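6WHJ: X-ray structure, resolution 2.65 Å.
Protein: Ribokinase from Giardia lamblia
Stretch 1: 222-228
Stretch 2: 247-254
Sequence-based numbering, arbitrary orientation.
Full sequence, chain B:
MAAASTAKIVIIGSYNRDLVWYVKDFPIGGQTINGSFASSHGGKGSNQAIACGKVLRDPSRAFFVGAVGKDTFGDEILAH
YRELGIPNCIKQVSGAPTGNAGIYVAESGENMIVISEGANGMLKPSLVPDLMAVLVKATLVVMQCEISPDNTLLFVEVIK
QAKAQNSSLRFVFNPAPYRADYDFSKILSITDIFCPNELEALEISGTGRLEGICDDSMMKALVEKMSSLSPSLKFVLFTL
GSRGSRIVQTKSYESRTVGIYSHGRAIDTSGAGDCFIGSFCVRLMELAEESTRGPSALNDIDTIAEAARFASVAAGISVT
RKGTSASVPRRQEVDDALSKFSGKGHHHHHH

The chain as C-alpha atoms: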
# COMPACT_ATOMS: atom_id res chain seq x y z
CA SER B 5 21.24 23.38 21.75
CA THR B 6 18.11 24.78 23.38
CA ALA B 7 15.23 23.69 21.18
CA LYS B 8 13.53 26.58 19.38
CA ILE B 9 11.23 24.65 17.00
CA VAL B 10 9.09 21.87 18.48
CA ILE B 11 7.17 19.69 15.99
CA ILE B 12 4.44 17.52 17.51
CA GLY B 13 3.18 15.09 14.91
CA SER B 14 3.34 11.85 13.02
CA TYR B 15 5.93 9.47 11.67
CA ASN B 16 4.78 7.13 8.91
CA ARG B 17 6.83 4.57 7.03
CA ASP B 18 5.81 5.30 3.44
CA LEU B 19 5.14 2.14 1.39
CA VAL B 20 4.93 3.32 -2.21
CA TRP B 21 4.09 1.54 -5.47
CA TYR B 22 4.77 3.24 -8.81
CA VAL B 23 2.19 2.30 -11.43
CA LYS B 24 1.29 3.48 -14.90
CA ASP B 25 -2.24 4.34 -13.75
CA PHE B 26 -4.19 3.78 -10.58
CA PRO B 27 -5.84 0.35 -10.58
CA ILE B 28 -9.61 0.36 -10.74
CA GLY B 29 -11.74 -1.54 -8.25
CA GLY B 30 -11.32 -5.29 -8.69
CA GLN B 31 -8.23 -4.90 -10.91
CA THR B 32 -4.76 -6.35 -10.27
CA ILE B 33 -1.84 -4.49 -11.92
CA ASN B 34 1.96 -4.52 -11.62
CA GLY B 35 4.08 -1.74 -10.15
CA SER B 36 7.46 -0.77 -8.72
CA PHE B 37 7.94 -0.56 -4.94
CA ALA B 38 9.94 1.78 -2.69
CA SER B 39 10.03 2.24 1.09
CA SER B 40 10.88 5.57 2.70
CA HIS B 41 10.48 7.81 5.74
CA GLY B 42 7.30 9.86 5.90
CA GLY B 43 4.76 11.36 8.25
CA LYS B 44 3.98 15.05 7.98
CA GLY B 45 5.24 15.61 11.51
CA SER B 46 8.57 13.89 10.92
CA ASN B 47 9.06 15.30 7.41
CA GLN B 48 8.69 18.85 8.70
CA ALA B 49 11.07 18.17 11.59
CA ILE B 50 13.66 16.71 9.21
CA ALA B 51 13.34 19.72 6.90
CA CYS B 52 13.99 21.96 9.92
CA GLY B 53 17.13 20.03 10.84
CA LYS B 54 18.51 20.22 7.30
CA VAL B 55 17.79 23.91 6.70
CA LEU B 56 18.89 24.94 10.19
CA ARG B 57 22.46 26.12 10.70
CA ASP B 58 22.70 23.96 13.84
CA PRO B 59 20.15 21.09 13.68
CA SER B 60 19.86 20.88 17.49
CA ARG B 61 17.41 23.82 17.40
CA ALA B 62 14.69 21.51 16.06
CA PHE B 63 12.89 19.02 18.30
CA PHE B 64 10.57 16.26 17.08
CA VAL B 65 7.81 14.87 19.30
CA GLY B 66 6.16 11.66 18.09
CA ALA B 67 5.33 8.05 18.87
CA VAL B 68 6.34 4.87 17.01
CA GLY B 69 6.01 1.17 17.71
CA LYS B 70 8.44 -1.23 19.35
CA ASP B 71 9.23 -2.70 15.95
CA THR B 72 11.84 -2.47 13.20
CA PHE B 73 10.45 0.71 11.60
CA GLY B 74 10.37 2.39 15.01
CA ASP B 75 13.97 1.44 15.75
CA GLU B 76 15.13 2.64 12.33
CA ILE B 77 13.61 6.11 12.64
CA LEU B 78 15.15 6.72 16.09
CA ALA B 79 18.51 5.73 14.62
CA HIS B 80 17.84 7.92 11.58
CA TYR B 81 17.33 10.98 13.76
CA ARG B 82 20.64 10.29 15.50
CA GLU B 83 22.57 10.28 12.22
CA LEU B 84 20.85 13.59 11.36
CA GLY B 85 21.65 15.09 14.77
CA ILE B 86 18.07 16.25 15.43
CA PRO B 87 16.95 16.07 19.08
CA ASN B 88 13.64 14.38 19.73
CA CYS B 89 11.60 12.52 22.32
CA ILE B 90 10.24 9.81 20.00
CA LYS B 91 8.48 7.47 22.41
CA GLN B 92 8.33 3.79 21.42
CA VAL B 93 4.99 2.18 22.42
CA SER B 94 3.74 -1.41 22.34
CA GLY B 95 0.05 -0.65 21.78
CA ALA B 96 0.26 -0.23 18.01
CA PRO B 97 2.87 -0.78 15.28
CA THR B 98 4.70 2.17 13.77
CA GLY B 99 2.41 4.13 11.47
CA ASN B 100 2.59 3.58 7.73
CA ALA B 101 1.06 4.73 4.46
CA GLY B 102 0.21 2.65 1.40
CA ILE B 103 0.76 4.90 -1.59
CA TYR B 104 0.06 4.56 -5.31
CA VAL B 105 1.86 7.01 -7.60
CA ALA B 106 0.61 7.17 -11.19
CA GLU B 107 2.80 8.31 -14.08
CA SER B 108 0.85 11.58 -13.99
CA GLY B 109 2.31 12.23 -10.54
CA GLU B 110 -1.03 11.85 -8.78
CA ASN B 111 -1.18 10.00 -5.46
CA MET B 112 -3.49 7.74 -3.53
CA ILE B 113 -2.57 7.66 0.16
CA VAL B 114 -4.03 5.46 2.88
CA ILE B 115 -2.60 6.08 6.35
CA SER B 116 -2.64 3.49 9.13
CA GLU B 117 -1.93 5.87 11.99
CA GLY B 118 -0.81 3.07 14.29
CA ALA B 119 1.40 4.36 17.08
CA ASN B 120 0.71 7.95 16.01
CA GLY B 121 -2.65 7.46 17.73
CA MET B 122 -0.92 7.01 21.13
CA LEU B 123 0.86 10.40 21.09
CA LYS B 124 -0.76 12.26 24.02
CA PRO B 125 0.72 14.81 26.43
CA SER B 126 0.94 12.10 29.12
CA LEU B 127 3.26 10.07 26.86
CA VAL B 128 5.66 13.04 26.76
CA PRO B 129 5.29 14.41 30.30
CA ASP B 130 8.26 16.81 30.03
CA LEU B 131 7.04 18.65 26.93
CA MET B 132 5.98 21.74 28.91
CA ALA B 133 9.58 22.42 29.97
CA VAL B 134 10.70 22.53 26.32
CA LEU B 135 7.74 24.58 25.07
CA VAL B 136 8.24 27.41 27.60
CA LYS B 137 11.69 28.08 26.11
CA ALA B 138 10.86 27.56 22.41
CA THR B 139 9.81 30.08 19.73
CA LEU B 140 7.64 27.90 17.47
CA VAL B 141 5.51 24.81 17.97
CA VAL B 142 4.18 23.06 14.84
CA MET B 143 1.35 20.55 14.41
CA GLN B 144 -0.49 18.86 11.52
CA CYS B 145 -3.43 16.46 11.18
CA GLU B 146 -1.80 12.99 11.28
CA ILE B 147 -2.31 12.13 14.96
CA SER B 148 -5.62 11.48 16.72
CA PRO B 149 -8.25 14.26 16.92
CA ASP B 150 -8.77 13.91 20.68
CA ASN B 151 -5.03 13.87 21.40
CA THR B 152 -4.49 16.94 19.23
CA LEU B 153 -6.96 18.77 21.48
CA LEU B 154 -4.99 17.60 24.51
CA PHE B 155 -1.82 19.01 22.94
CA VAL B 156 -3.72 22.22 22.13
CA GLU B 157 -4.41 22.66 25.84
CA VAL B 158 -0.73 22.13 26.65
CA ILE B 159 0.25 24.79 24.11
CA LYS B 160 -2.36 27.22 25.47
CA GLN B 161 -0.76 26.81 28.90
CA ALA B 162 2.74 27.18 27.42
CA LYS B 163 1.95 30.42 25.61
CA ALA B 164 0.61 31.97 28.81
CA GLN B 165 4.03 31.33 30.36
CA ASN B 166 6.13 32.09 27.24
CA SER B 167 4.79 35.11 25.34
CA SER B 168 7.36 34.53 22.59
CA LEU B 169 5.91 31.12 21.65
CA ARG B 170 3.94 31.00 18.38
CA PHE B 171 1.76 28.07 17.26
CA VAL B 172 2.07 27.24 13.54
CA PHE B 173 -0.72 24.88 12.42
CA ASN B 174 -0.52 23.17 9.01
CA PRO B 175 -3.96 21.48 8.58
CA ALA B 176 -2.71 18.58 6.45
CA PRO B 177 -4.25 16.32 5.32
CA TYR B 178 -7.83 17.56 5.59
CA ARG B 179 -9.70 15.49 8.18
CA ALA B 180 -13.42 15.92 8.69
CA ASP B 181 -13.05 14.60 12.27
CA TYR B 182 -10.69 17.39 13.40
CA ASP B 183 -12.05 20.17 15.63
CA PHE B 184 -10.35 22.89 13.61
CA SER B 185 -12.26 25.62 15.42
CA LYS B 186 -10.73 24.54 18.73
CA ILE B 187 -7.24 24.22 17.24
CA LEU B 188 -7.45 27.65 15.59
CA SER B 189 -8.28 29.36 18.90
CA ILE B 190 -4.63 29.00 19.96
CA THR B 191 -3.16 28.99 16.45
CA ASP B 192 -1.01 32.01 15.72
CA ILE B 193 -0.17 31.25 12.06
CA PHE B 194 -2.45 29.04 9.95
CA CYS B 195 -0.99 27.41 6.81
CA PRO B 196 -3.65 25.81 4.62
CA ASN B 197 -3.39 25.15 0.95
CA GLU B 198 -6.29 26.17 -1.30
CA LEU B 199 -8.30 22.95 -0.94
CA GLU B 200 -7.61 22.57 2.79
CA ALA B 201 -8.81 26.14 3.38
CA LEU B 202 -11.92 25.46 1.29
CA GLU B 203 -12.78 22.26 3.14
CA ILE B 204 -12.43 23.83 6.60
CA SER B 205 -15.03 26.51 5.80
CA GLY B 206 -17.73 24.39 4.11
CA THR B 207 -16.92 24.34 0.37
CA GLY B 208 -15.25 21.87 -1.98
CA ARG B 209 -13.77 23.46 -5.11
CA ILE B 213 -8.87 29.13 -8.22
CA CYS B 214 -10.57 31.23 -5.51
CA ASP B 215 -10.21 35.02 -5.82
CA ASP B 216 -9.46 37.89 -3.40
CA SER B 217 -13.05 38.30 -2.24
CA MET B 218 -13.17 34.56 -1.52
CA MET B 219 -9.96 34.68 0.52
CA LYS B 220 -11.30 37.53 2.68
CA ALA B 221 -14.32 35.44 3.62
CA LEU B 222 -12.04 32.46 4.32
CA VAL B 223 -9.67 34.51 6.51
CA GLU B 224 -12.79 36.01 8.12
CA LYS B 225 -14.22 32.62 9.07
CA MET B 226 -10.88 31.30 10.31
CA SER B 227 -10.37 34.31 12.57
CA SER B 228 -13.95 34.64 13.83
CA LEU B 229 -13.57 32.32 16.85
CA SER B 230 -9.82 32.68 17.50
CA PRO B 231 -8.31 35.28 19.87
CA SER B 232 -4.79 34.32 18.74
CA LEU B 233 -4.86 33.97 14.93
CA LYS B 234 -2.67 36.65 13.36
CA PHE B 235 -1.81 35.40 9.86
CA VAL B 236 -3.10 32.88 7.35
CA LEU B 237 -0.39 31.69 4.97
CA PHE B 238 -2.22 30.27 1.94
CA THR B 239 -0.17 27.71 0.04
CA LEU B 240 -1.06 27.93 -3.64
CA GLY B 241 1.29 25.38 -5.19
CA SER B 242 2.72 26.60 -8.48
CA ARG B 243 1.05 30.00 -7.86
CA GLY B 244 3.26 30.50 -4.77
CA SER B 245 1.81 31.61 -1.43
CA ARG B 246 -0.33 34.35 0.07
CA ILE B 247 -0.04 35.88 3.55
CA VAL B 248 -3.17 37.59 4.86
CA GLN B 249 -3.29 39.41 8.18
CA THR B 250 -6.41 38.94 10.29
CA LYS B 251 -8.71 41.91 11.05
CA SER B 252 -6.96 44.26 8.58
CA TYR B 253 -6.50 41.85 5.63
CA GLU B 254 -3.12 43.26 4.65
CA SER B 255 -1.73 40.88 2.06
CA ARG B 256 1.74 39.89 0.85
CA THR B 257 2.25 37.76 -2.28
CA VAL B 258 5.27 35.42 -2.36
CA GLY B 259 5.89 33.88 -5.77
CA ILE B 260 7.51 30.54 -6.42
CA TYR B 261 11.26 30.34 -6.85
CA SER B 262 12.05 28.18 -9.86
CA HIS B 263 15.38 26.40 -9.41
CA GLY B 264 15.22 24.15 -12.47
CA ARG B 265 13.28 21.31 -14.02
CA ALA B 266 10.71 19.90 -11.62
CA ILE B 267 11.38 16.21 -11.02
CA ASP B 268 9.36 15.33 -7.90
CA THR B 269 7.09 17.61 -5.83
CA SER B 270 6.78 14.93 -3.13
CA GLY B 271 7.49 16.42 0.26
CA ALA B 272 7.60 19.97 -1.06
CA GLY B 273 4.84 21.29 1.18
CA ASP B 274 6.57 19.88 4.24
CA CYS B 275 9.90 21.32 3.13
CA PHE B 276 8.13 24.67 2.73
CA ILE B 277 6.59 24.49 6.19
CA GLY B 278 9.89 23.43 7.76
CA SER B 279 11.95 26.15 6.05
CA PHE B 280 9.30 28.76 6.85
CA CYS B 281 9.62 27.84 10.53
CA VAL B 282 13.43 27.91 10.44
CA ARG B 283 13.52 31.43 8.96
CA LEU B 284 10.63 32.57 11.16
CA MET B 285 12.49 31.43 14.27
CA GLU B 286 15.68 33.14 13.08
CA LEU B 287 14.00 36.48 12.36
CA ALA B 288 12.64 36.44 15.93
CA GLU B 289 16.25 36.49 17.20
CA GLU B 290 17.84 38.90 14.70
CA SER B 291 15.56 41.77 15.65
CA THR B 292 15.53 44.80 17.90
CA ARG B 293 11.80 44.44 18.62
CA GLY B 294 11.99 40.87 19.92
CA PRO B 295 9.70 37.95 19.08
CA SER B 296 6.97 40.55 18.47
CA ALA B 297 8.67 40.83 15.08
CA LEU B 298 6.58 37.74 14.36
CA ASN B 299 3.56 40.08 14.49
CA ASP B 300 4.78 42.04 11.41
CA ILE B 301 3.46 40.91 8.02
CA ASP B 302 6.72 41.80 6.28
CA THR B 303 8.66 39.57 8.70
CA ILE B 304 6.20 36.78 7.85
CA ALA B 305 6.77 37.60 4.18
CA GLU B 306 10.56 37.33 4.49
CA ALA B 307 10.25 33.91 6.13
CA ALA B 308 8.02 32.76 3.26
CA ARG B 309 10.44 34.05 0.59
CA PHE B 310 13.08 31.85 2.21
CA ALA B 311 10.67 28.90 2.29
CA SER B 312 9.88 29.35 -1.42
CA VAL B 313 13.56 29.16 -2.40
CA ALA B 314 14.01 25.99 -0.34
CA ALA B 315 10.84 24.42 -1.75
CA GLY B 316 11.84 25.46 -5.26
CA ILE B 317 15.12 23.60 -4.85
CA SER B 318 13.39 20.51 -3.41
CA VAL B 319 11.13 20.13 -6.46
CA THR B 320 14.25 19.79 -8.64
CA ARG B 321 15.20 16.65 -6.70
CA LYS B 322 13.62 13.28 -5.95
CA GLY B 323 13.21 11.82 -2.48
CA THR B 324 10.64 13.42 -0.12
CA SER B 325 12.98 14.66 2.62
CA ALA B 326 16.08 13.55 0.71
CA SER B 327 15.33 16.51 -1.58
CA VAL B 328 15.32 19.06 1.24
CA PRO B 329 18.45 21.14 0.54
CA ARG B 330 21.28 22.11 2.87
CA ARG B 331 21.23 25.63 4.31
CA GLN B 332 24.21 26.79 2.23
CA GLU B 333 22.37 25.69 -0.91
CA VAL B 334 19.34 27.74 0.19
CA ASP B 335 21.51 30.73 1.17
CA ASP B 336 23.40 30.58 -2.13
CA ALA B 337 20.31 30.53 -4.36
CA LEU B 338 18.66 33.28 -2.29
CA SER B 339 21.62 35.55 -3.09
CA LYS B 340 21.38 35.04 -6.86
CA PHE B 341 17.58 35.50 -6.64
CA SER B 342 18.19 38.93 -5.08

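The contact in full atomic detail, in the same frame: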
# COMPACT_ATOMS: atom_id res chain seq x y z
N LEU B 222 -12.69 33.61 3.68
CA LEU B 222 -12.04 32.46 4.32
C LEU B 222 -11.21 32.90 5.52
O LEU B 222 -11.29 32.28 6.59
CB LEU B 222 -11.17 31.71 3.31
CG LEU B 222 -11.93 31.03 2.17
CD1 LEU B 222 -10.96 30.55 1.08
CD2 LEU B 222 -12.79 29.89 2.67
N VAL B 223 -10.42 33.97 5.38
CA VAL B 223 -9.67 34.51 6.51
C VAL B 223 -10.63 34.97 7.60
O VAL B 223 -10.38 34.80 8.80
CB VAL B 223 -8.75 35.65 6.06
CG1 VAL B 223 -8.08 36.30 7.25
CG2 VAL B 223 -7.71 35.14 5.06
N GLU B 224 -11.77 35.54 7.19
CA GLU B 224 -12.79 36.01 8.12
C GLU B 224 -13.30 34.87 8.99
O GLU B 224 -13.36 34.98 10.22
CB GLU B 224 -13.95 36.58 7.31
CG GLU B 224 -14.46 37.93 7.66
CD GLU B 224 -15.46 38.38 6.61
OE1 GLU B 224 -16.16 37.50 6.07
OE2 GLU B 224 -15.54 39.58 6.32
N LYS B 225 -13.68 33.77 8.35
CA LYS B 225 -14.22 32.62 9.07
C LYS B 225 -13.18 32.00 9.98
O LYS B 225 -13.48 31.65 11.13
CB LYS B 225 -14.74 31.59 8.06
CG LYS B 225 -15.20 30.29 8.67
CD LYS B 225 -16.52 30.43 9.41
CE LYS B 225 -16.86 29.15 10.15
NZ LYS B 225 -18.13 29.28 10.91
N MET B 226 -11.94 31.91 9.51
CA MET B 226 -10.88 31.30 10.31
C MET B 226 -10.61 32.09 11.58
O MET B 226 -10.32 31.52 12.63
CB MET B 226 -9.60 31.21 9.48
CG MET B 226 -9.14 29.81 9.24
SD MET B 226 -9.90 29.14 7.77
CE MET B 226 -8.83 29.90 6.54
N SER B 227 -10.66 33.41 11.47
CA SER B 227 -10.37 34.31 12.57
C SER B 227 -11.54 34.52 13.52
O SER B 227 -11.32 34.94 14.65
CB SER B 227 -9.89 35.65 11.99
OG SER B 227 -10.18 36.74 12.85
N SER B 228 -12.77 34.19 13.10
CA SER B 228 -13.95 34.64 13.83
C SER B 228 -14.01 34.12 15.26
O SER B 228 -14.52 34.81 16.15
CB SER B 228 -15.21 34.22 13.08
OG SER B 228 -15.26 32.82 12.91
N ILE B 247 0.06 35.58 2.12
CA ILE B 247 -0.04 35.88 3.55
C ILE B 247 -1.11 36.94 3.72
O ILE B 247 -1.03 38.02 3.13
CB ILE B 247 1.30 36.35 4.12
CG1 ILE B 247 2.37 35.28 3.90
CG2 ILE B 247 1.17 36.68 5.59
CD1 ILE B 247 3.76 35.79 4.07
N VAL B 248 -2.11 36.65 4.54
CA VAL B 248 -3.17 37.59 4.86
C VAL B 248 -3.19 37.80 6.36
O VAL B 248 -3.21 36.83 7.12
CB VAL B 248 -4.55 37.11 4.36
CG1 VAL B 248 -5.61 38.17 4.63
CG2 VAL B 248 -4.50 36.78 2.88
N GLN B 249 -3.16 39.07 6.78
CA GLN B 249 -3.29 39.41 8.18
C GLN B 249 -4.76 39.38 8.59
O GLN B 249 -5.63 39.81 7.83
CB GLN B 249 -2.74 40.82 8.44
CG GLN B 249 -2.53 41.12 9.91
CD GLN B 249 -1.65 42.33 10.12
OE1 GLN B 249 -1.29 43.02 9.18
NE2 GLN B 249 -1.26 42.56 11.37
N THR B 250 -5.04 38.87 9.78
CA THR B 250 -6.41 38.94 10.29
C THR B 250 -6.79 40.38 10.65
O THR B 250 -5.93 41.24 10.85
CB THR B 250 -6.58 38.03 11.51
OG1 THR B 250 -5.69 38.43 12.55
CG2 THR B 250 -6.29 36.56 11.14
N LYS B 251 -8.10 40.64 10.66
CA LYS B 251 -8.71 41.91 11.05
C LYS B 251 -8.49 43.02 10.02
O LYS B 251 -9.46 43.69 9.64
CB LYS B 251 -8.19 42.41 12.41
CG LYS B 251 -8.22 41.40 13.56
CD LYS B 251 -9.60 40.79 13.77
CE LYS B 251 -9.54 39.64 14.78
NZ LYS B 251 -10.50 38.55 14.45
N SER B 252 -7.26 43.21 9.54
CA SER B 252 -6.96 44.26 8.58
C SER B 252 -6.92 43.77 7.14
O SER B 252 -7.15 44.57 6.22
CB SER B 252 -5.61 44.91 8.88
OG SER B 252 -4.54 44.00 8.63
N TYR B 253 -6.62 42.49 6.94
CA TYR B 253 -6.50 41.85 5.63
C TYR B 253 -5.38 42.43 4.77
O TYR B 253 -5.42 42.34 3.54
CB TYR B 253 -7.85 41.87 4.88
CG TYR B 253 -8.95 41.27 5.73
CD1 TYR B 253 -9.00 39.90 5.96
CD2 TYR B 253 -9.90 42.07 6.34
CE1 TYR B 253 -9.98 39.35 6.76
CE2 TYR B 253 -10.89 41.53 7.14
CZ TYR B 253 -10.92 40.17 7.35
OH TYR B 253 -11.90 39.63 8.15
N GLU B 254 -4.33 42.97 5.41
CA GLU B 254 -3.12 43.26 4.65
C GLU B 254 -2.58 41.96 4.06
O GLU B 254 -2.65 40.90 4.68
CB GLU B 254 -2.04 43.93 5.51
CG GLU B 254 -2.23 45.42 5.66
CD GLU B 254 -1.92 46.15 4.36
OE1 GLU B 254 -2.68 47.09 4.00
OE2 GLU B 254 -0.93 45.78 3.68
O HOH W 1 -10.39 38.15 9.71

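Stretch 1, residues 222-228, is largely helical and lies against the end of a β-strand, residues 247-249, and the turn that follows it, burying 318 Å² in total. The backbones remain well separated, the closest CA atoms, those of Ser227 and Thr250, being 6.5 Å apart, so side chains make the contact. Stretch 2 folds back on itself here: the amide N of Gln249 donates to O of Glu254 (2.8 Å) and the amide N of Ser252 to O of Thr250 (2.7 Å). This tight turn, with positive phi at Lys251 and Tyr253, brings several side chains of the loop to the helix.

Leu222 opens the stretch without touching the other segment. Val223, one turn before Ser227, points directly toward the strand and is the apolar centre of the contact. Its CG2 packs against CG1 of Val248 at 3.7 Å, while its CG1 lies 3.6 Å from CE1 of Tyr253, near the plane of the ring and at its edge. The same CG1 is 4.3 Å from CG2 of Thr250. Of the two Val223 methyls, CG2 makes the closest approach to Val248, and CG1, besides meeting Tyr253 and Thr250, also lies 4.1 Å from CG1 of Val248; all of these contacts bring nonpolar carbon surfaces together.

Glu224 projects sideways, and its closest approach is through CG, 3.1 Å from OH of Tyr253, with no hydrogen bond between the two residues. The tyrosine hydroxyl is instead engaged by a water, 2.6 Å from Tyr253 OH. That water also donates a weak hydrogen bond to the carbonyl O of Val223, at 3.5 Å, so the aromatic side chain is linked to the helix backbone as well as packed against it.

Lys225 and Met226 make no contact with stretch 2; the former directs its CA-to-CB bond away and the latter sideways. The helical repeat then returns Ser227 to the interface, its amide N bonded to O of Val223 at 3.0 Å. Its CB packs against CG2 of Thr250 at 3.8 Å, and its hydroxyl accepts the direct hydrogen bond of the contact, from NZ of Lys251 to OG of Ser227. The distance from Lys251 NZ to Ser227 OG, 2.4 Å, is very short and is to be read with caution at 2.65 Å resolution. Although Lys251 leaves the backbone pointing away from the helix, its long chain bends back to deliver the ammonium group. Ser228 again faces away, and its OG donates to O of Lys225 (2.8 Å) within stretch 1.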